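PDB 1YD7: 2-keto acid:ferredoxin oxidoreductase subunit alpha from Pyrococcus furiosus, which probably forms part of a heterotetramer that oxidises 2-oxoglutarate with coenzyme A to succinyl-CoA and carbon dioxide, passing the electrons to ferredoxin. Local coordinates for residues L58-P61 with V66-Q69; A32-G37 with E54-Y59. One frame throughout, in Å; residues are numbered along the deposited sequence.

In the fold
Both interactions use helix 52-59, and L58 and Y59 belong to both. Interaction 1 joins the C-terminal part of this helix to strand 66-69, an edge strand of the parallel sheet within this chain, and is partly buried. Interaction 2 sets the helix beside helix 25-36. It lies nearer the centre of the chain, and its four touching residues are all buried. Neither contact has a hydrogen bond across it. Interaction 1 brings selenomethionine methylenes against a valine methyl and strand backbone; interaction 2 is side chain against side chain. The two meet where V67 CG2 packs 3.3 Å from M56 O.

Interaction 1. Residues L58-P61 with V66-Q69; sequences LYMP and VVIQ
The torsions of M60, a selenomethionine, and V67 bring the two together. In M60, CG stands anti to the carbonyl carbon (chi1 -82°), and the chain then bends at chi2 (-55°). In V67, CG1 is anti to the backbone N (chi1 179°). This leaves CG2 beside that N, as the methyl that meets M60. The two side chains cross at about a right angle.

The M60 methylenes do the touching. M60 CG lies 3.4 Å from V67 CG2, closer than usual for two carbons. M60 CB is almost as near, at 3.5 Å from the same methyl. The outer part of M60 lies against the V66 backbone instead. Its CE is 3.8 Å from V66 O, and its SE is 4.2 Å from V66 N. V66 takes part with its backbone; its CB points away from M60.

The contact sits in a beta-alpha-beta unit made of strand 40-43, helix 52-59 and strand 66-69. Segment 58-61 lies at the C-terminal part of the helix, and four residues lead from P61 to V66. Strand 66-69 runs parallel to strand 40-43, and the V66 backbone is hydrogen-bonded to Y41 of that strand and to R39 just before it. The M60 side chain also touches Y41 and C38. V67 rests on F53, M56 and Y41 as well, so its side chain packs between its own sheet and helix 52-59.

No hydrogen bond crosses between the two segments. The V66 backbone is bonded to R39 and Y41, and the M60 side chain offers it only carbon and selenium. The connection therefore depends on shape and on burial of apolar surface.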
ATOM      1  N   LEU A  58      -4.035  -0.666 -13.111  1.00 33.28           N
ATOM      2  CA  LEU A  58      -3.185  -0.374 -14.277  1.00 30.83           C
ATOM      3  C   LEU A  58      -1.790  -0.952 -14.157  1.00 30.11           C
ATOM      4  O   LEU A  58      -1.281  -1.563 -15.086  1.00 30.75           O
ATOM      5  CB  LEU A  58      -3.087   1.144 -14.490  1.00 34.44           C
ATOM      6  CG  LEU A  58      -2.175   1.659 -15.605  1.00 32.95           C
ATOM      7  CD1 LEU A  58      -2.799   1.356 -16.965  1.00 33.21           C
ATOM      8  CD2 LEU A  58      -1.956   3.137 -15.418  1.00 33.86           C
ATOM      9  N   TYR A  59      -1.138  -0.725 -13.026  1.00 31.25           N
ATOM     10  CA  TYR A  59       0.288  -1.019 -12.932  1.00 32.27           C
ATOM     11  C   TYR A  59       0.627  -2.490 -12.679  1.00 33.01           C
ATOM     12  O   TYR A  59       1.648  -2.959 -13.170  1.00 32.56           O
ATOM     13  CB  TYR A  59       0.953  -0.180 -11.824  1.00 33.06           C
ATOM     14  CG  TYR A  59       0.997   1.323 -12.062  1.00 34.05           C
ATOM     15  CD1 TYR A  59       1.163   1.843 -13.347  1.00 35.11           C
ATOM     16  CD2 TYR A  59       0.942   2.217 -10.988  1.00 32.92           C
ATOM     17  CE1 TYR A  59       1.217   3.211 -13.574  1.00 36.06           C
ATOM     18  CE2 TYR A  59       1.024   3.596 -11.191  1.00 35.00           C
ATOM     19  CZ  TYR A  59       1.156   4.081 -12.505  1.00 35.36           C
ATOM     20  OH  TYR A  59       1.241   5.407 -12.764  1.00 35.54           O
HETATM   21  N   MSE A  60      -0.189  -3.185 -11.883  1.00 31.94           N
HETATM   22  CA  MSE A  60       0.137  -4.558 -11.467  1.00 35.36           C
HETATM   23  C   MSE A  60       0.369  -5.518 -12.638  1.00 33.83           C
HETATM   24  O   MSE A  60       1.387  -6.195 -12.654  1.00 32.13           O
HETATM   25  CB  MSE A  60      -0.931  -5.136 -10.519  1.00 36.94           C
HETATM   26  CG  MSE A  60      -0.784  -4.724  -9.075  1.00 39.98           C
HETATM   27 SE   MSE A  60       0.980  -5.082  -8.224  1.00 47.23          SE
HETATM   28  CE  MSE A  60       0.258  -5.132  -6.464  1.00 40.92           C
ATOM     29  N   PRO A  61      -0.563  -5.568 -13.622  1.00 33.22           N
ATOM     30  CA  PRO A  61      -0.291  -6.436 -14.784  1.00 34.60           C
ATOM     31  C   PRO A  61       1.023  -6.134 -15.470  1.00 38.55           C
ATOM     32  O   PRO A  61       1.634  -7.043 -16.032  1.00 38.96           O
ATOM     33  CB  PRO A  61      -1.474  -6.184 -15.735  1.00 35.19           C
ATOM     34  CG  PRO A  61      -2.578  -5.601 -14.874  1.00 35.21           C
ATOM     35  CD  PRO A  61      -1.890  -4.920 -13.688  1.00 34.52           C
ATOM     36  N   VAL A  66      -0.696  -8.750  -9.271  1.00 33.09           N
ATOM     37  CA  VAL A  66      -2.056  -9.238  -9.223  1.00 30.96           C
ATOM     38  C   VAL A  66      -2.847  -8.181  -8.520  1.00 28.76           C
ATOM     39  O   VAL A  66      -2.412  -7.684  -7.474  1.00 28.54           O
ATOM     40  CB  VAL A  66      -2.083 -10.567  -8.356  1.00 36.98           C
ATOM     41  CG1 VAL A  66      -3.472 -10.946  -7.908  1.00 39.70           C
ATOM     42  CG2 VAL A  66      -1.440 -11.725  -9.105  1.00 41.89           C
ATOM     43  N   VAL A  67      -4.006  -7.840  -9.076  1.00 28.22           N
ATOM     44  CA  VAL A  67      -5.045  -7.113  -8.371  1.00 31.03           C
ATOM     45  C   VAL A  67      -6.283  -8.009  -8.327  1.00 33.94           C
ATOM     46  O   VAL A  67      -6.769  -8.448  -9.356  1.00 35.77           O
ATOM     47  CB  VAL A  67      -5.390  -5.776  -9.068  1.00 33.84           C
ATOM     48  CG1 VAL A  67      -6.501  -5.039  -8.343  1.00 31.30           C
ATOM     49  CG2 VAL A  67      -4.159  -4.923  -9.129  1.00 36.49           C
ATOM     50  N   ILE A  68      -6.765  -8.291  -7.133  1.00 34.90           N
ATOM     51  CA  ILE A  68      -7.961  -9.071  -6.945  1.00 40.55           C
ATOM     52  C   ILE A  68      -9.013  -8.075  -6.477  1.00 41.93           C
ATOM     53  O   ILE A  68      -8.774  -7.278  -5.577  1.00 40.85           O
ATOM     54  CB  ILE A  68      -7.727 -10.215  -5.892  1.00 43.62           C
ATOM     55  CG1 ILE A  68      -6.720 -11.233  -6.417  1.00 47.43           C
ATOM     56  CG2 ILE A  68      -9.017 -10.944  -5.530  1.00 47.84           C
ATOM     57  CD1 ILE A  68      -6.950 -11.682  -7.847  1.00 48.56           C
ATOM     58  N   GLN A  69     -10.172  -8.096  -7.105  1.00 44.19           N
ATOM     59  CA  GLN A  69     -11.218  -7.167  -6.764  1.00 48.26           C
ATOM     60  C   GLN A  69     -12.239  -7.880  -5.896  1.00 50.93           C
ATOM     61  O   GLN A  69     -12.751  -8.919  -6.274  1.00 52.19           O
ATOM     62  CB  GLN A  69     -11.857  -6.599  -8.032  1.00 48.57           C
ATOM     63  CG  GLN A  69     -13.052  -5.719  -7.742  1.00 50.92           C
ATOM     64  CD  GLN A  69     -13.474  -4.873  -8.927  1.00 51.79           C
ATOM     65  OE1 GLN A  69     -12.817  -4.860  -9.975  1.00 52.32           O
ATOM     66  NE2 GLN A  69     -14.576  -4.156  -8.761  1.00 51.87           N
TER

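Interaction 2. Residues A32-G37 with E54-Y59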
ATOM      1  N   ALA A  32       5.216   3.815  -4.727  1.00 25.08           N
ATOM      2  CA  ALA A  32       6.029   3.348  -3.604  1.00 26.39           C
ATOM      3  C   ALA A  32       5.826   1.848  -3.334  1.00 26.23           C
ATOM      4  O   ALA A  32       6.790   1.109  -3.149  1.00 24.18           O
ATOM      5  CB  ALA A  32       5.698   4.144  -2.352  1.00 24.28           C
ATOM      6  N   ALA A  33       4.565   1.429  -3.299  1.00 27.05           N
ATOM      7  CA  ALA A  33       4.215   0.039  -3.041  1.00 26.78           C
ATOM      8  C   ALA A  33       4.890  -0.862  -4.065  1.00 29.07           C
ATOM      9  O   ALA A  33       5.592  -1.787  -3.705  1.00 30.80           O
ATOM     10  CB  ALA A  33       2.715  -0.131  -3.041  1.00 26.25           C
ATOM     11  N   ILE A  34       4.762  -0.506  -5.340  1.00 30.64           N
ATOM     12  CA  ILE A  34       5.385  -1.239  -6.427  1.00 26.63           C
ATOM     13  C   ILE A  34       6.899  -1.212  -6.407  1.00 30.03           C
ATOM     14  O   ILE A  34       7.551  -2.241  -6.649  1.00 31.82           O
ATOM     15  CB  ILE A  34       4.834  -0.745  -7.771  1.00 29.45           C
ATOM     16  CG1 ILE A  34       3.387  -1.233  -7.898  1.00 32.47           C
ATOM     17  CG2 ILE A  34       5.679  -1.223  -8.906  1.00 29.00           C
ATOM     18  CD1 ILE A  34       2.688  -0.823  -9.119  1.00 35.35           C
ATOM     19  N   LEU A  35       7.484  -0.053  -6.142  1.00 30.15           N
ATOM     20  CA  LEU A  35       8.939   0.025  -6.031  1.00 31.28           C
ATOM     21  C   LEU A  35       9.429  -0.801  -4.839  1.00 29.42           C
ATOM     22  O   LEU A  35      10.538  -1.321  -4.872  1.00 27.59           O
ATOM     23  CB  LEU A  35       9.441   1.488  -5.919  1.00 31.26           C
ATOM     24  CG  LEU A  35       9.483   2.281  -7.242  1.00 31.75           C
ATOM     25  CD1 LEU A  35       9.413   3.781  -6.958  1.00 32.23           C
ATOM     26  CD2 LEU A  35      10.735   1.944  -8.072  1.00 33.40           C
ATOM     27  N   ALA A  36       8.611  -0.889  -3.792  1.00 30.36           N
ATOM     28  CA  ALA A  36       8.959  -1.665  -2.599  1.00 30.78           C
ATOM     29  C   ALA A  36       8.832  -3.190  -2.796  1.00 30.82           C
ATOM     30  O   ALA A  36       9.292  -3.947  -1.952  1.00 30.62           O
ATOM     31  CB  ALA A  36       8.107  -1.241  -1.423  1.00 30.15           C
ATOM     32  N   GLY A  37       8.190  -3.618  -3.880  1.00 31.49           N
ATOM     33  CA  GLY A  37       8.118  -5.037  -4.274  1.00 30.17           C
ATOM     34  C   GLY A  37       6.754  -5.653  -4.070  1.00 30.14           C
ATOM     35  O   GLY A  37       6.610  -6.852  -4.177  1.00 34.10           O
ATOM     36  N   GLU A  54      -7.459   1.942  -8.988  1.00 33.35           N
ATOM     37  CA  GLU A  54      -7.251   2.120 -10.433  1.00 31.16           C
ATOM     38  C   GLU A  54      -5.792   2.191 -10.807  1.00 26.32           C
ATOM     39  O   GLU A  54      -5.408   1.748 -11.876  1.00 28.91           O
ATOM     40  CB  GLU A  54      -7.966   3.377 -10.954  1.00 33.01           C
ATOM     41  CG  GLU A  54      -9.477   3.304 -10.857  1.00 34.98           C
ATOM     42  N   ALA A  55      -4.968   2.783  -9.957  1.00 28.16           N
ATOM     43  CA  ALA A  55      -3.540   2.869 -10.264  1.00 27.76           C
ATOM     44  C   ALA A  55      -2.930   1.473 -10.197  1.00 28.11           C
ATOM     45  O   ALA A  55      -2.164   1.099 -11.072  1.00 31.37           O
ATOM     46  CB  ALA A  55      -2.843   3.821  -9.303  1.00 29.72           C
HETATM   47  N   MSE A  56      -3.313   0.702  -9.172  1.00 29.49           N
HETATM   48  CA  MSE A  56      -2.851  -0.694  -8.999  1.00 31.34           C
HETATM   49  C   MSE A  56      -3.409  -1.615 -10.097  1.00 29.29           C
HETATM   50  O   MSE A  56      -2.664  -2.427 -10.667  1.00 30.33           O
HETATM   51  CB  MSE A  56      -3.229  -1.222  -7.603  1.00 33.55           C
HETATM   52  CG  MSE A  56      -2.609  -0.432  -6.456  1.00 36.12           C
HETATM   53 SE   MSE A  56      -0.642  -0.400  -6.535  1.00 45.83          SE
HETATM   54  CE  MSE A  56      -0.220  -1.998  -5.353  1.00 46.49           C
ATOM     55  N   ALA A  57      -4.686  -1.447 -10.441  1.00 28.43           N
ATOM     56  CA  ALA A  57      -5.256  -2.155 -11.614  1.00 31.32           C
ATOM     57  C   ALA A  57      -4.478  -1.905 -12.897  1.00 34.93           C
ATOM     58  O   ALA A  57      -4.285  -2.823 -13.702  1.00 38.39           O
ATOM     59  CB  ALA A  57      -6.715  -1.782 -11.829  1.00 30.23           C
ATOM     60  N   LEU A  58      -4.035  -0.666 -13.111  1.00 33.28           N
ATOM     61  CA  LEU A  58      -3.185  -0.374 -14.277  1.00 30.83           C
ATOM     62  C   LEU A  58      -1.790  -0.952 -14.157  1.00 30.11           C
ATOM     63  O   LEU A  58      -1.281  -1.563 -15.086  1.00 30.75           O
ATOM     64  CB  LEU A  58      -3.087   1.144 -14.490  1.00 34.44           C
ATOM     65  CG  LEU A  58      -2.175   1.659 -15.605  1.00 32.95           C
ATOM     66  CD1 LEU A  58      -2.799   1.356 -16.965  1.00 33.21           C
ATOM     67  CD2 LEU A  58      -1.956   3.137 -15.418  1.00 33.86           C
ATOM     68  N   TYR A  59      -1.138  -0.725 -13.026  1.00 31.25           N
ATOM     69  CA  TYR A  59       0.288  -1.019 -12.932  1.00 32.27           C
ATOM     70  C   TYR A  59       0.627  -2.490 -12.679  1.00 33.01           C
ATOM     71  O   TYR A  59       1.648  -2.959 -13.170  1.00 32.56           O
ATOM     72  CB  TYR A  59       0.953  -0.180 -11.824  1.00 33.06           C
ATOM     73  CG  TYR A  59       0.997   1.323 -12.062  1.00 34.05           C
ATOM     74  CD1 TYR A  59       1.163   1.843 -13.347  1.00 35.11           C
ATOM     75  CD2 TYR A  59       0.942   2.217 -10.988  1.00 32.92           C
ATOM     76  CE1 TYR A  59       1.217   3.211 -13.574  1.00 36.06           C
ATOM     77  CE2 TYR A  59       1.024   3.596 -11.191  1.00 35.00           C
ATOM     78  CZ  TYR A  59       1.156   4.081 -12.505  1.00 35.36           C
ATOM     79  OH  TYR A  59       1.241   5.407 -12.764  1.00 35.54           O
TER
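I34 and Y59 meet between two helices of an alpha/beta domain, in the thiamine-diphosphate-binding family region. Helix 25-36 precedes strand 40-43 of the parallel sheet, and helix 52-59 follows it. The short helical segments run at 39° to each other, and their axes come within 11.6 Å.

I34 reaches across with an extended arm. Its CG1 is anti to the carbonyl carbon, and chi2 of 179° carries CD1 straight out toward helix 52-59. There CD1 lies 3.3 Å from Y59 CB. It is 4.0 Å from Y59 CD2 and approaches the ring obliquely. The two side chains cross at about a right angle. Y59 points its CB toward helix 25-36, and this carbon takes the closest touch. The far end of the ring is held elsewhere: its OH bonds to E27, and F15 meets the ring edge-to-face.

M56, a selenomethionine, comes from one turn earlier. Its CB does not point at helix 25-36, but bends at chi2 and at chi3 (-93°) fold the end of the chain over toward it. SE thereby comes 4.2 Å from I34 CD1. M56 also touches A30, one turn before I34.

All four touching residues are buried, and the contact between the segments is wholly apolar. F13 and F15 pack on I34, and F171 of helix 160-177 meets A33. Helix 25-36 ends in a Schellman motif at G37, whose phi is positive. The M56 methyl closes the contact: its CE lies 4.2 Å from A33 CB.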